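Local structure of cysteine hydrolase (Pseudomonas syringae pv. phaseolicola 1448A, 3IRV) at residues V28-V33 with D48-I53; G39-K44 with Q93-H98; K55-A60 with V67-H72; V115-L120 with D131-A136. The protein probably acts as a hydrolase of the isochorismatase (cysteine hydrolase) family, although its substrate is not established. All coordinates share one frame; numbering follows the deposited sequence.

Overall arrangement
From the N terminus, contact 1 closes a loop of 14 residues, bringing the turn after strand 23-28 against the start of helix 50-62. Contact 2 opens inside that loop and closes far later, at 93-98, so the two cross; Val33 O and Leu41 N are joined by a probable hydrogen bond. Contact 3, lying wholly within the loop of contact 2, packs helix 50-62 on strand 66-72. Contact 4 follows in series and sets helix 130-136 on the neighbouring strand 115-119. Salt bridges tie 115-120 to contacts 1 and 3: Lys119 to Asp29, and Asp118 to Arg71. Contacts 3 and 4 set helices on the parallel sheet, while contacts 1 and 2 tie down the irregular parts after strand 23-28.

Contact 1. Residues V28-V33 with D48-I53; sequences VDMQKV and DIVQPI
Met30 folds its side chain toward Ile49 by keeping CG beside its own backbone N (chi1 -68°) and then bending again at chi2 and chi3, so that the thioether ends in a compact hook. Ile49 answers with CG1 set between its backbone N and carbonyl carbon (chi1 70°), from where the extended ethyl arm runs out slantwise across the methionine. The Met30 CE methyl rests on Ile49 CG1 at 3.9 Å, while the sulfur takes part too, with Met30 SD 3.9 Å from Ile49 CD1. Val50 brings one branch to the same methyl, its CG2 lying 4.1 Å from Met30 CE, and the end of Ile53, one helical turn on from Ile49, is also near it, with Ile53 CD1 4.3 Å from Met30 CE. Met30 is itself the centre of an inverse gamma turn that follows strand 23-28, and Leu108 touches both Met30 and Ile53. The neighbouring Asp29 forms a salt bridge with Lys119, a pairing like that of the Asp-Lys-Cys triads of cysteine hydrolases. No hydrogen bond crosses the contact: one flexible thioether is moulded to three branched side chains by van der Waals contact and burial of hydrocarbon surface.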
loop_
_atom_site.group_PDB
_atom_site.type_symbol
_atom_site.label_atom_id
_atom_site.label_comp_id
_atom_site.label_asym_id
_atom_site.label_seq_id
_atom_site.Cartn_x
_atom_site.Cartn_y
_atom_site.Cartn_z
ATOM N N VAL A 28 -2.460 -14.329 5.480
ATOM C CA VAL A 28 -2.423 -13.884 4.089
ATOM C C VAL A 28 -1.670 -14.853 3.179
ATOM O O VAL A 28 -0.440 -15.015 3.318
ATOM C CB VAL A 28 -1.779 -12.487 3.989
ATOM C CG1 VAL A 28 -1.824 -11.981 2.529
ATOM C CG2 VAL A 28 -2.457 -11.504 4.988
ATOM N N ASP A 29 -2.408 -15.486 2.259
ATOM C CA ASP A 29 -1.846 -16.184 1.102
ATOM C C ASP A 29 -0.793 -17.248 1.465
ATOM O O ASP A 29 0.226 -17.392 0.774
ATOM C CB ASP A 29 -1.273 -15.163 0.107
ATOM C CG ASP A 29 -2.368 -14.323 -0.547
ATOM O OD1 ASP A 29 -3.563 -14.597 -0.273
ATOM O OD2 ASP A 29 -2.021 -13.385 -1.291
ATOM N N MET A 30 -1.060 -18.008 2.526
ATOM C CA MET A 30 -0.179 -19.147 2.847
ATOM C C MET A 30 -0.527 -20.375 1.988
ATOM O O MET A 30 -0.868 -21.458 2.485
ATOM C CB MET A 30 -0.096 -19.390 4.362
ATOM C CG MET A 30 0.646 -18.246 5.104
ATOM S SD MET A 30 2.391 -17.986 4.624
ATOM C CE MET A 30 3.120 -19.409 5.560
ATOM N N GLN A 31 -0.362 -20.169 0.684
ATOM C CA GLN A 31 -0.751 -21.126 -0.350
ATOM C C GLN A 31 0.483 -21.845 -0.861
ATOM O O GLN A 31 1.621 -21.313 -0.800
ATOM C CB GLN A 31 -1.418 -20.377 -1.511
ATOM C CG GLN A 31 -2.752 -19.718 -1.139
ATOM C CD GLN A 31 -3.175 -18.703 -2.150
ATOM O OE1 GLN A 31 -2.859 -17.515 -2.000
ATOM N NE2 GLN A 31 -3.854 -19.148 -3.220
ATOM N N LYS A 32 0.276 -23.053 -1.416
ATOM C CA LYS A 32 1.438 -23.834 -1.895
ATOM C C LYS A 32 2.281 -23.099 -2.951
ATOM O O LYS A 32 3.508 -23.241 -2.992
ATOM C CB LYS A 32 0.960 -25.183 -2.444
ATOM C CG LYS A 32 0.314 -26.024 -1.373
ATOM C CD LYS A 32 -0.344 -27.274 -1.939
ATOM C CE LYS A 32 -0.554 -28.285 -0.841
ATOM N NZ LYS A 32 -1.590 -29.308 -1.172
ATOM N N VAL A 33 1.627 -22.298 -3.800
ATOM C CA VAL A 33 2.306 -21.551 -4.847
ATOM C C VAL A 33 3.386 -20.565 -4.297
ATOM O O VAL A 33 4.393 -20.297 -4.980
ATOM C CB VAL A 33 1.255 -20.848 -5.755
ATOM C CG1 VAL A 33 0.490 -19.798 -4.961
ATOM C CG2 VAL A 33 1.882 -20.282 -7.029
ATOM N N ASP A 48 10.244 -19.940 7.543
ATOM C CA ASP A 48 10.501 -19.439 8.901
ATOM C C ASP A 48 9.284 -18.891 9.643
ATOM O O ASP A 48 9.353 -18.633 10.858
ATOM C CB ASP A 48 11.596 -18.375 8.858
ATOM C CG ASP A 48 12.908 -18.930 8.339
ATOM O OD1 ASP A 48 13.236 -20.096 8.672
ATOM O OD2 ASP A 48 13.583 -18.212 7.582
ATOM N N ILE A 49 8.173 -18.719 8.931
ATOM C CA ILE A 49 6.954 -18.206 9.591
ATOM C C ILE A 49 5.845 -19.226 9.839
ATOM O O ILE A 49 4.844 -18.900 10.482
ATOM C CB ILE A 49 6.356 -16.953 8.869
ATOM C CG1 ILE A 49 5.744 -17.317 7.513
ATOM C CG2 ILE A 49 7.438 -15.907 8.678
ATOM C CD1 ILE A 49 4.938 -16.129 6.943
ATOM N N VAL A 50 6.018 -20.456 9.352
ATOM C CA VAL A 50 4.965 -21.453 9.546
ATOM C C VAL A 50 4.743 -21.780 11.028
ATOM O O VAL A 50 3.597 -21.788 11.509
ATOM C CB VAL A 50 5.264 -22.731 8.741
ATOM C CG1 VAL A 50 4.275 -23.824 9.065
ATOM C CG2 VAL A 50 5.254 -22.422 7.225
ATOM N N GLN A 51 5.832 -22.019 11.759
ATOM C CA GLN A 51 5.724 -22.348 13.192
ATOM C C GLN A 51 5.055 -21.236 14.040
ATOM O O GLN A 51 4.108 -21.526 14.786
ATOM C CB GLN A 51 7.109 -22.741 13.719
ATOM C CG GLN A 51 7.110 -23.473 15.034
ATOM C CD GLN A 51 8.529 -23.867 15.449
ATOM O OE1 GLN A 51 9.019 -23.458 16.505
ATOM N NE2 GLN A 51 9.203 -24.645 14.595
ATOM N N PRO A 52 5.532 -19.972 13.931
ATOM C CA PRO A 52 4.814 -18.924 14.675
ATOM C C PRO A 52 3.340 -18.807 14.305
ATOM O O PRO A 52 2.515 -18.599 15.193
ATOM C CB PRO A 52 5.538 -17.623 14.305
ATOM C CG PRO A 52 6.592 -17.968 13.348
ATOM C CD PRO A 52 6.750 -19.455 13.268
ATOM N N ILE A 53 3.016 -18.924 13.016
ATOM C CA ILE A 53 1.594 -18.900 12.635
ATOM C C ILE A 53 0.816 -20.077 13.278
ATOM O O ILE A 53 -0.301 -19.888 13.797
ATOM C CB ILE A 53 1.405 -18.795 11.102
ATOM C CG1 ILE A 53 2.012 -17.474 10.601
ATOM C CG2 ILE A 53 -0.083 -18.843 10.747
ATOM C CD1 ILE A 53 1.959 -17.316 9.134
#

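Contact 2. Residues G39-K44 with Q93-H98; sequences GALYVK and QILARH
A loop between helices 32-35 and 50-62 here meets the end of the short, weakly bonded helix 91-94, joining two irregular parts of the fold; the centre of the contact lies about 16 Å from the centre of the chain. Ile94 carries the contact and uses both of its branches. Its CG2 methyl abuts Ala40, with Ile94 CG2 3.7 Å from Ala40 CB, while the longer arm reaches Leu41. There the Ile94 CD1 methyl sits against the fork of the leucine, 3.8 Å from Leu41 CG and much the same from both of the leucine methyls, the two side chains crossing nearly at right angles. With CG1 of Ile94 between the backbone N and the carbonyl carbon (chi1 62°), the long arm lies toward Leu41 and CG2 toward Ala40. Leu95 adds a flank: its CB heads off to one side, but the end of the chain turns in and places Leu95 CD2 4.1 Å from Leu41 CD1. Val33 of helix 32-35 touches both Leu41 and Leu95, and Tyr88 also packs on Leu41. Since no hydrogen bond or charge spans the two segments, their association is a matter of hydrocarbon fit, graded from the buried Leu95 to the solvent-exposed Ala40.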
loop_
_atom_site.group_PDB
_atom_site.type_symbol
_atom_site.label_atom_id
_atom_site.label_comp_id
_atom_site.label_asym_id
_atom_site.label_seq_id
_atom_site.Cartn_x
_atom_site.Cartn_y
_atom_site.Cartn_z
ATOM N N GLY A 39 6.858 -24.220 -6.031
ATOM C CA GLY A 39 5.762 -23.316 -6.376
ATOM C C GLY A 39 6.198 -22.215 -7.314
ATOM O O GLY A 39 7.313 -21.697 -7.203
ATOM N N ALA A 40 5.311 -21.825 -8.233
ATOM C CA ALA A 40 5.666 -20.828 -9.240
ATOM C C ALA A 40 6.025 -19.447 -8.655
ATOM O O ALA A 40 6.681 -18.637 -9.313
ATOM C CB ALA A 40 4.539 -20.703 -10.265
ATOM N N LEU A 41 5.592 -19.183 -7.421
ATOM C CA LEU A 41 5.830 -17.883 -6.802
ATOM C C LEU A 41 6.500 -18.049 -5.429
ATOM O O LEU A 41 6.305 -17.234 -4.535
ATOM C CB LEU A 41 4.521 -17.108 -6.689
ATOM C CG LEU A 41 3.765 -16.814 -7.992
ATOM C CD1 LEU A 41 2.382 -16.226 -7.659
ATOM C CD2 LEU A 41 4.558 -15.868 -8.904
ATOM N N TYR A 42 7.340 -19.080 -5.329
ATOM C CA TYR A 42 7.992 -19.466 -4.078
ATOM C C TYR A 42 8.747 -18.316 -3.405
ATOM O O TYR A 42 9.555 -17.630 -4.032
ATOM C CB TYR A 42 8.972 -20.608 -4.356
ATOM C CG TYR A 42 9.777 -21.084 -3.157
ATOM C CD1 TYR A 42 9.150 -21.456 -1.959
ATOM C CD2 TYR A 42 11.174 -21.159 -3.233
ATOM C CE1 TYR A 42 9.889 -21.930 -0.885
ATOM C CE2 TYR A 42 11.915 -21.610 -2.167
ATOM C CZ TYR A 42 11.269 -21.999 -0.999
ATOM O OH TYR A 42 12.003 -22.453 0.074
ATOM N N VAL A 43 8.452 -18.126 -2.118
ATOM C CA VAL A 43 9.080 -17.111 -1.273
ATOM C C VAL A 43 9.764 -17.931 -0.164
ATOM O O VAL A 43 9.097 -18.437 0.746
ATOM C CB VAL A 43 8.001 -16.180 -0.647
ATOM C CG1 VAL A 43 8.652 -15.172 0.298
ATOM C CG2 VAL A 43 7.202 -15.461 -1.745
ATOM N N LYS A 44 11.084 -18.079 -0.245
ATOM C CA LYS A 44 11.787 -18.981 0.687
ATOM C C LYS A 44 11.655 -18.641 2.172
ATOM O O LYS A 44 11.640 -19.553 3.017
ATOM C CB LYS A 44 13.263 -19.161 0.299
ATOM C CG LYS A 44 14.105 -17.913 0.338
ATOM C CD LYS A 44 15.563 -18.294 0.009
ATOM C CE LYS A 44 16.510 -17.102 0.094
ATOM N NZ LYS A 44 16.583 -16.323 -1.176
ATOM N N GLN A 93 -2.498 -19.064 -15.359
ATOM C CA GLN A 93 -2.035 -20.449 -15.393
ATOM C C GLN A 93 -1.395 -20.903 -14.095
ATOM O O GLN A 93 -0.987 -22.062 -13.985
ATOM C CB GLN A 93 -1.009 -20.631 -16.519
ATOM C CG GLN A 93 -1.640 -20.736 -17.919
ATOM C CD GLN A 93 -2.091 -19.400 -18.467
ATOM O OE1 GLN A 93 -1.326 -18.427 -18.477
ATOM N NE2 GLN A 93 -3.342 -19.340 -18.921
ATOM N N ILE A 94 -1.208 -19.982 -13.153
ATOM C CA ILE A 94 -0.597 -20.337 -11.867
ATOM C C ILE A 94 -1.473 -20.084 -10.638
ATOM O O ILE A 94 -1.294 -20.750 -9.610
ATOM C CB ILE A 94 0.807 -19.719 -11.659
ATOM C CG1 ILE A 94 0.735 -18.194 -11.668
ATOM C CG2 ILE A 94 1.775 -20.251 -12.750
ATOM C CD1 ILE A 94 2.053 -17.524 -11.258
ATOM N N LEU A 95 -2.425 -19.155 -10.757
ATOM C CA LEU A 95 -3.328 -18.847 -9.644
ATOM C C LEU A 95 -4.780 -19.224 -9.988
ATOM O O LEU A 95 -5.705 -18.834 -9.286
ATOM C CB LEU A 95 -3.241 -17.361 -9.229
ATOM C CG LEU A 95 -1.898 -16.898 -8.618
ATOM C CD1 LEU A 95 -1.970 -15.428 -8.244
ATOM C CD2 LEU A 95 -1.488 -17.689 -7.385
ATOM N N ALA A 96 -4.954 -20.032 -11.036
ATOM C CA ALA A 96 -6.283 -20.482 -11.447
ATOM C C ALA A 96 -6.923 -21.337 -10.339
ATOM O O ALA A 96 -6.222 -22.098 -9.658
ATOM C CB ALA A 96 -6.167 -21.296 -12.724
ATOM N N ARG A 97 -8.246 -21.251 -10.168
ATOM C CA ARG A 97 -8.877 -22.038 -9.110
ATOM C C ARG A 97 -8.575 -23.535 -9.232
ATOM O O ARG A 97 -8.404 -24.208 -8.194
ATOM C CB ARG A 97 -10.382 -21.808 -9.040
ATOM C CG ARG A 97 -11.030 -22.402 -7.782
ATOM C CD ARG A 97 -12.445 -21.845 -7.571
ATOM N NE ARG A 97 -12.466 -20.412 -7.241
ATOM C CZ ARG A 97 -12.270 -19.923 -6.019
ATOM N NH1 ARG A 97 -12.321 -18.615 -5.803
ATOM N NH2 ARG A 97 -12.005 -20.737 -5.014
ATOM N N HIS A 98 -8.439 -24.049 -10.458
ATOM C CA HIS A 98 -8.178 -25.486 -10.664
ATOM C C HIS A 98 -6.729 -25.875 -10.361
ATOM O O HIS A 98 -6.396 -27.069 -10.313
ATOM C CB HIS A 98 -8.533 -25.888 -12.101
ATOM C CG HIS A 98 -8.982 -27.317 -12.242
ATOM N ND1 HIS A 98 -8.343 -28.374 -11.621
ATOM C CD2 HIS A 98 -10.023 -27.852 -12.922
ATOM C CE1 HIS A 98 -8.966 -29.504 -11.935
ATOM N NE2 HIS A 98 -10.005 -29.210 -12.698
#

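Contact 3. Residues K55-A60 with V67-H72; sequences KLLQAA and VIYLRH
Leu57 is the bump that helix 50-62 drives toward strand 66-72, and its two methyls settle on different neighbours. One, CD2, nestles against the forked end of Val67, 3.9 Å from Val67 CG1 and 4.0 Å from Val67 CG2, with the leucine lying roughly at right angles to the valine. The other, CD1, presses on the phenol end of Tyr69 at an oblique angle to the ring, 4.0 Å from Tyr69 CZ and only 3.3 Å from Tyr69 OH, a tight fit. With CG of Tyr69 beside its backbone N (chi1 -66°), the ring leans back toward the helix although its CB sets off to the side. Ala60, one turn beyond Leu57, offers a shallow place for the valine's second branch, Val67 CG2 coming 4.0 Å from Ala60 CB. Thus Val67 sits between a large and a small residue of the helix. The Tyr69 hydroxyl also makes a weak hydrogen bond to Leu108 O, and Leu57 reaches on to Val25 and Val27 of strand 23-28. The axes of segments 55-60 and 67-72 come within 10.2 Å, with 141° between their N-to-C directions. This is the usual packing of a beta-alpha-beta crossover, in which helix 50-62 links the adjacent parallel strands 23-28 and 66-72 of an alpha/beta fold.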
loop_
_atom_site.group_PDB
_atom_site.type_symbol
_atom_site.label_atom_id
_atom_site.label_comp_id
_atom_site.label_asym_id
_atom_site.label_seq_id
_atom_site.Cartn_x
_atom_site.Cartn_y
_atom_site.Cartn_z
ATOM N N LYS A 55 1.375 -21.576 16.132
ATOM C CA LYS A 55 1.169 -21.190 17.533
ATOM C C LYS A 55 0.075 -20.131 17.664
ATOM O O LYS A 55 -0.784 -20.217 18.541
ATOM C CB LYS A 55 2.476 -20.683 18.146
ATOM C CG LYS A 55 3.567 -21.733 18.253
ATOM C CD LYS A 55 4.782 -21.114 18.927
ATOM C CE LYS A 55 5.770 -22.167 19.411
ATOM N NZ LYS A 55 6.614 -22.658 18.294
ATOM N N LEU A 56 0.116 -19.143 16.773
ATOM C CA LEU A 56 -0.870 -18.075 16.751
ATOM C C LEU A 56 -2.272 -18.623 16.565
ATOM O O LEU A 56 -3.196 -18.232 17.308
ATOM C CB LEU A 56 -0.562 -17.072 15.633
ATOM C CG LEU A 56 -1.606 -15.968 15.450
ATOM C CD1 LEU A 56 -1.715 -15.068 16.700
ATOM C CD2 LEU A 56 -1.239 -15.166 14.203
ATOM N N LEU A 57 -2.442 -19.526 15.587
ATOM C CA LEU A 57 -3.782 -20.042 15.281
ATOM C C LEU A 57 -4.319 -20.911 16.428
ATOM O O LEU A 57 -5.484 -20.809 16.788
ATOM C CB LEU A 57 -3.826 -20.786 13.930
ATOM C CG LEU A 57 -3.358 -19.925 12.740
ATOM C CD1 LEU A 57 -3.581 -20.636 11.407
ATOM C CD2 LEU A 57 -4.039 -18.548 12.733
ATOM N N GLN A 58 -3.444 -21.697 17.039
ATOM C CA GLN A 58 -3.834 -22.502 18.190
ATOM C C GLN A 58 -4.318 -21.593 19.329
ATOM O O GLN A 58 -5.361 -21.861 19.924
ATOM C CB GLN A 58 -2.668 -23.387 18.609
ATOM C CG GLN A 58 -2.898 -24.215 19.852
ATOM C CD GLN A 58 -1.619 -24.917 20.307
ATOM O OE1 GLN A 58 -0.544 -24.301 20.406
ATOM N NE2 GLN A 58 -1.730 -26.212 20.588
ATOM N N ALA A 59 -3.601 -20.503 19.600
ATOM C CA ALA A 59 -4.046 -19.574 20.662
ATOM C C ALA A 59 -5.335 -18.844 20.316
ATOM O O ALA A 59 -6.219 -18.696 21.162
ATOM C CB ALA A 59 -2.967 -18.588 21.020
ATOM N N ALA A 60 -5.457 -18.434 19.050
ATOM C CA ALA A 60 -6.618 -17.693 18.593
ATOM C C ALA A 60 -7.877 -18.556 18.728
ATOM O O ALA A 60 -8.876 -18.118 19.311
ATOM C CB ALA A 60 -6.413 -17.246 17.135
ATOM N N VAL A 67 -10.390 -16.812 12.976
ATOM C CA VAL A 67 -9.274 -16.995 12.070
ATOM C C VAL A 67 -9.777 -16.941 10.629
ATOM O O VAL A 67 -10.686 -17.700 10.262
ATOM C CB VAL A 67 -8.609 -18.364 12.290
ATOM C CG1 VAL A 67 -7.581 -18.636 11.218
ATOM C CG2 VAL A 67 -7.964 -18.405 13.678
ATOM N N ILE A 68 -9.160 -16.068 9.829
ATOM C CA ILE A 68 -9.530 -15.875 8.416
ATOM C C ILE A 68 -8.314 -16.119 7.544
ATOM O O ILE A 68 -7.270 -15.515 7.768
ATOM C CB ILE A 68 -10.008 -14.434 8.166
ATOM C CG1 ILE A 68 -11.222 -14.145 9.062
ATOM C CG2 ILE A 68 -10.329 -14.215 6.668
ATOM C CD1 ILE A 68 -11.645 -12.658 9.169
ATOM N N TYR A 69 -8.446 -16.992 6.552
ATOM C CA TYR A 69 -7.373 -17.199 5.576
ATOM C C TYR A 69 -7.705 -16.440 4.304
ATOM O O TYR A 69 -8.835 -16.500 3.844
ATOM C CB TYR A 69 -7.271 -18.673 5.206
ATOM C CG TYR A 69 -6.840 -19.591 6.316
ATOM C CD1 TYR A 69 -5.524 -20.074 6.342
ATOM C CD2 TYR A 69 -7.752 -20.035 7.317
ATOM C CE1 TYR A 69 -5.096 -20.964 7.349
ATOM C CE2 TYR A 69 -7.332 -20.913 8.324
ATOM C CZ TYR A 69 -6.000 -21.375 8.331
ATOM O OH TYR A 69 -5.632 -22.269 9.349
ATOM N N LEU A 70 -6.736 -15.729 3.745
ATOM C CA LEU A 70 -6.902 -15.145 2.414
ATOM C C LEU A 70 -6.216 -16.070 1.415
ATOM O O LEU A 70 -5.145 -16.639 1.712
ATOM C CB LEU A 70 -6.207 -13.786 2.316
ATOM C CG LEU A 70 -6.700 -12.745 3.318
ATOM C CD1 LEU A 70 -5.996 -11.431 3.032
ATOM C CD2 LEU A 70 -8.223 -12.595 3.269
ATOM N N ARG A 71 -6.824 -16.230 0.244
ATOM C CA ARG A 71 -6.186 -16.947 -0.857
ATOM C C ARG A 71 -6.260 -16.105 -2.109
ATOM O O ARG A 71 -7.331 -15.561 -2.425
ATOM C CB ARG A 71 -6.897 -18.280 -1.129
ATOM C CG ARG A 71 -6.954 -19.210 0.093
ATOM C CD ARG A 71 -7.541 -20.599 -0.265
ATOM N NE ARG A 71 -8.866 -20.463 -0.894
ATOM C CZ ARG A 71 -9.615 -21.487 -1.292
ATOM N NH1 ARG A 71 -9.174 -22.722 -1.131
ATOM N NH2 ARG A 71 -10.800 -21.266 -1.870
ATOM N N HIS A 72 -5.138 -15.988 -2.822
ATOM C CA HIS A 72 -5.126 -15.293 -4.090
ATOM C C HIS A 72 -5.464 -16.317 -5.165
ATOM O O HIS A 72 -4.676 -17.236 -5.424
ATOM C CB HIS A 72 -3.756 -14.675 -4.336
ATOM C CG HIS A 72 -3.734 -13.673 -5.451
ATOM N ND1 HIS A 72 -2.634 -12.883 -5.736
ATOM C CD2 HIS A 72 -4.694 -13.310 -6.339
ATOM C CE1 HIS A 72 -2.917 -12.087 -6.750
ATOM N NE2 HIS A 72 -4.157 -12.327 -7.137
#

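Contact 4. Residues V115-L120 with D131-A136; sequences VIVDKL and DTVLRA
Val133 faces strand 115-119 with both of its methyls, each directed at a different valine. The closer pair meets tip to tip, with Val115 CG1 4.1 Å from Val133 CG1. The second is looser, Val117 CG2 being 4.4 Å from Val133 CG2. Because Val115 and Val117 are alternate residues of an extended strand, they project on the same side of the sheet and form a small two-point seat for a single helix residue. In both Val133 (chi1 171°) and Val115 (chi1 -173°) the touching CG1 is the branch anti to the backbone N, whereas Val117 offers CG2, the branch beside its own backbone N. The two segments bury 97 Å² between them, the contacts across are between valine methyls, and no hydrogen bond crosses.

Val133 is carried by a regular helical turn, in which Arg135 N bonds to Asp131 O at 2.9 Å and Ala136 N to Thr132 O at 2.8 Å. Several polar side chains have partners outside the two segments: Asp118 OD1 forms a salt bridge with Arg71 NE, Lys119 NZ is hydrogen-bonded to the carbonyl oxygens of Phe121 and Tyr122, and Arg135 makes a cation-pi contact with Tyr165.

The strand is fixed in turn by backbone hydrogen bonds to the parallel strand 66-72, and Val133 also touches Met66 while the adjacent Leu134 touches Ile68, so helix 130-136 spans both strands. Ile68 points away from helix 50-62, which places the two helices on opposite faces of the central parallel sheet.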
loop_
_atom_site.group_PDB
_atom_site.type_symbol
_atom_site.label_atom_id
_atom_site.label_comp_id
_atom_site.label_asym_id
_atom_site.label_seq_id
_atom_site.Cartn_x
_atom_site.Cartn_y
_atom_site.Cartn_z
ATOM N N VAL A 115 -12.630 -19.109 8.482
ATOM C CA VAL A 115 -13.222 -18.471 7.308
ATOM C C VAL A 115 -12.160 -18.373 6.218
ATOM O O VAL A 115 -11.001 -18.054 6.496
ATOM C CB VAL A 115 -13.757 -17.033 7.630
ATOM C CG1 VAL A 115 -14.508 -16.485 6.448
ATOM C CG2 VAL A 115 -14.702 -17.075 8.814
ATOM N N ILE A 116 -12.549 -18.675 4.980
ATOM C CA ILE A 116 -11.649 -18.549 3.842
ATOM C C ILE A 116 -12.211 -17.448 2.930
ATOM O O ILE A 116 -13.369 -17.525 2.504
ATOM C CB ILE A 116 -11.473 -19.891 3.091
ATOM C CG1 ILE A 116 -10.889 -20.945 4.072
ATOM C CG2 ILE A 116 -10.572 -19.678 1.872
ATOM C CD1 ILE A 116 -10.758 -22.371 3.476
ATOM N N VAL A 117 -11.395 -16.423 2.655
ATOM C CA VAL A 117 -11.795 -15.325 1.778
ATOM C C VAL A 117 -10.862 -15.307 0.579
ATOM O O VAL A 117 -9.637 -15.252 0.750
ATOM C CB VAL A 117 -11.727 -13.941 2.542
ATOM C CG1 VAL A 117 -11.826 -12.759 1.582
ATOM C CG2 VAL A 117 -12.833 -13.876 3.636
ATOM N N ASP A 118 -11.439 -15.381 -0.622
ATOM C CA ASP A 118 -10.640 -15.401 -1.854
ATOM C C ASP A 118 -10.554 -14.003 -2.456
ATOM O O ASP A 118 -11.469 -13.199 -2.308
ATOM C CB ASP A 118 -11.229 -16.385 -2.869
ATOM C CG ASP A 118 -11.136 -17.847 -2.411
ATOM O OD1 ASP A 118 -10.351 -18.161 -1.497
ATOM O OD2 ASP A 118 -11.870 -18.682 -2.969
ATOM N N LYS A 119 -9.449 -13.716 -3.145
ATOM C CA LYS A 119 -9.232 -12.382 -3.702
ATOM C C LYS A 119 -8.534 -12.473 -5.040
ATOM O O LYS A 119 -7.784 -13.413 -5.268
ATOM C CB LYS A 119 -8.401 -11.534 -2.739
ATOM C CG LYS A 119 -6.979 -12.094 -2.457
ATOM C CD LYS A 119 -6.312 -11.306 -1.308
ATOM C CE LYS A 119 -4.937 -11.856 -0.935
ATOM N NZ LYS A 119 -3.886 -11.499 -1.949
ATOM N N LEU A 120 -8.792 -11.489 -5.901
ATOM C CA LEU A 120 -8.264 -11.492 -7.260
ATOM C C LEU A 120 -6.914 -10.792 -7.412
ATOM O O LEU A 120 -6.265 -10.915 -8.466
ATOM C CB LEU A 120 -9.256 -10.821 -8.229
ATOM C CG LEU A 120 -10.647 -11.434 -8.362
ATOM C CD1 LEU A 120 -11.523 -10.510 -9.271
ATOM C CD2 LEU A 120 -10.570 -12.849 -8.909
ATOM N N ASP A 131 -14.530 -7.350 4.516
ATOM C CA ASP A 131 -15.144 -6.325 5.349
ATOM C C ASP A 131 -16.487 -6.791 5.915
ATOM O O ASP A 131 -16.826 -6.472 7.058
ATOM C CB ASP A 131 -15.301 -5.024 4.570
ATOM C CG ASP A 131 -15.545 -3.840 5.472
ATOM O OD1 ASP A 131 -14.711 -3.572 6.365
ATOM O OD2 ASP A 131 -16.593 -3.190 5.294
ATOM N N THR A 132 -17.231 -7.565 5.122
ATOM C CA THR A 132 -18.520 -8.107 5.606
ATOM C C THR A 132 -18.272 -9.077 6.767
ATOM O O THR A 132 -18.896 -8.965 7.836
ATOM C CB THR A 132 -19.275 -8.809 4.473
ATOM O OG1 THR A 132 -19.614 -7.857 3.452
ATOM C CG2 THR A 132 -20.544 -9.529 4.996
ATOM N N VAL A 133 -17.320 -9.995 6.589
ATOM C CA VAL A 133 -16.996 -10.985 7.607
ATOM C C VAL A 133 -16.580 -10.290 8.937
ATOM O O VAL A 133 -17.044 -10.654 10.024
ATOM C CB VAL A 133 -15.933 -11.965 7.083
ATOM C CG1 VAL A 133 -15.405 -12.894 8.191
ATOM C CG2 VAL A 133 -16.499 -12.770 5.886
ATOM N N LEU A 134 -15.745 -9.261 8.829
ATOM C CA LEU A 134 -15.235 -8.587 10.023
ATOM C C LEU A 134 -16.328 -7.751 10.673
ATOM O O LEU A 134 -16.559 -7.835 11.884
ATOM C CB LEU A 134 -14.053 -7.687 9.641
ATOM C CG LEU A 134 -12.803 -8.417 9.141
ATOM C CD1 LEU A 134 -11.762 -7.393 8.676
ATOM C CD2 LEU A 134 -12.224 -9.279 10.291
ATOM N N ARG A 135 -17.016 -6.930 9.884
ATOM C CA ARG A 135 -18.011 -6.039 10.509
ATOM C C ARG A 135 -19.229 -6.790 11.028
ATOM O O ARG A 135 -19.790 -6.401 12.042
ATOM C CB ARG A 135 -18.442 -4.902 9.572
ATOM C CG ARG A 135 -17.307 -3.927 9.205
ATOM C CD ARG A 135 -16.710 -3.209 10.434
ATOM N NE ARG A 135 -15.770 -2.157 10.028
ATOM C CZ ARG A 135 -14.990 -1.457 10.841
ATOM N NH1 ARG A 135 -15.005 -1.664 12.155
ATOM N NH2 ARG A 135 -14.177 -0.529 10.320
ATOM N N ALA A 136 -19.603 -7.893 10.362
ATOM C CA ALA A 136 -20.723 -8.723 10.866
ATOM C C ALA A 136 -20.454 -9.218 12.300
ATOM O O ALA A 136 -21.390 -9.374 13.108
ATOM C CB ALA A 136 -20.972 -9.898 9.930
#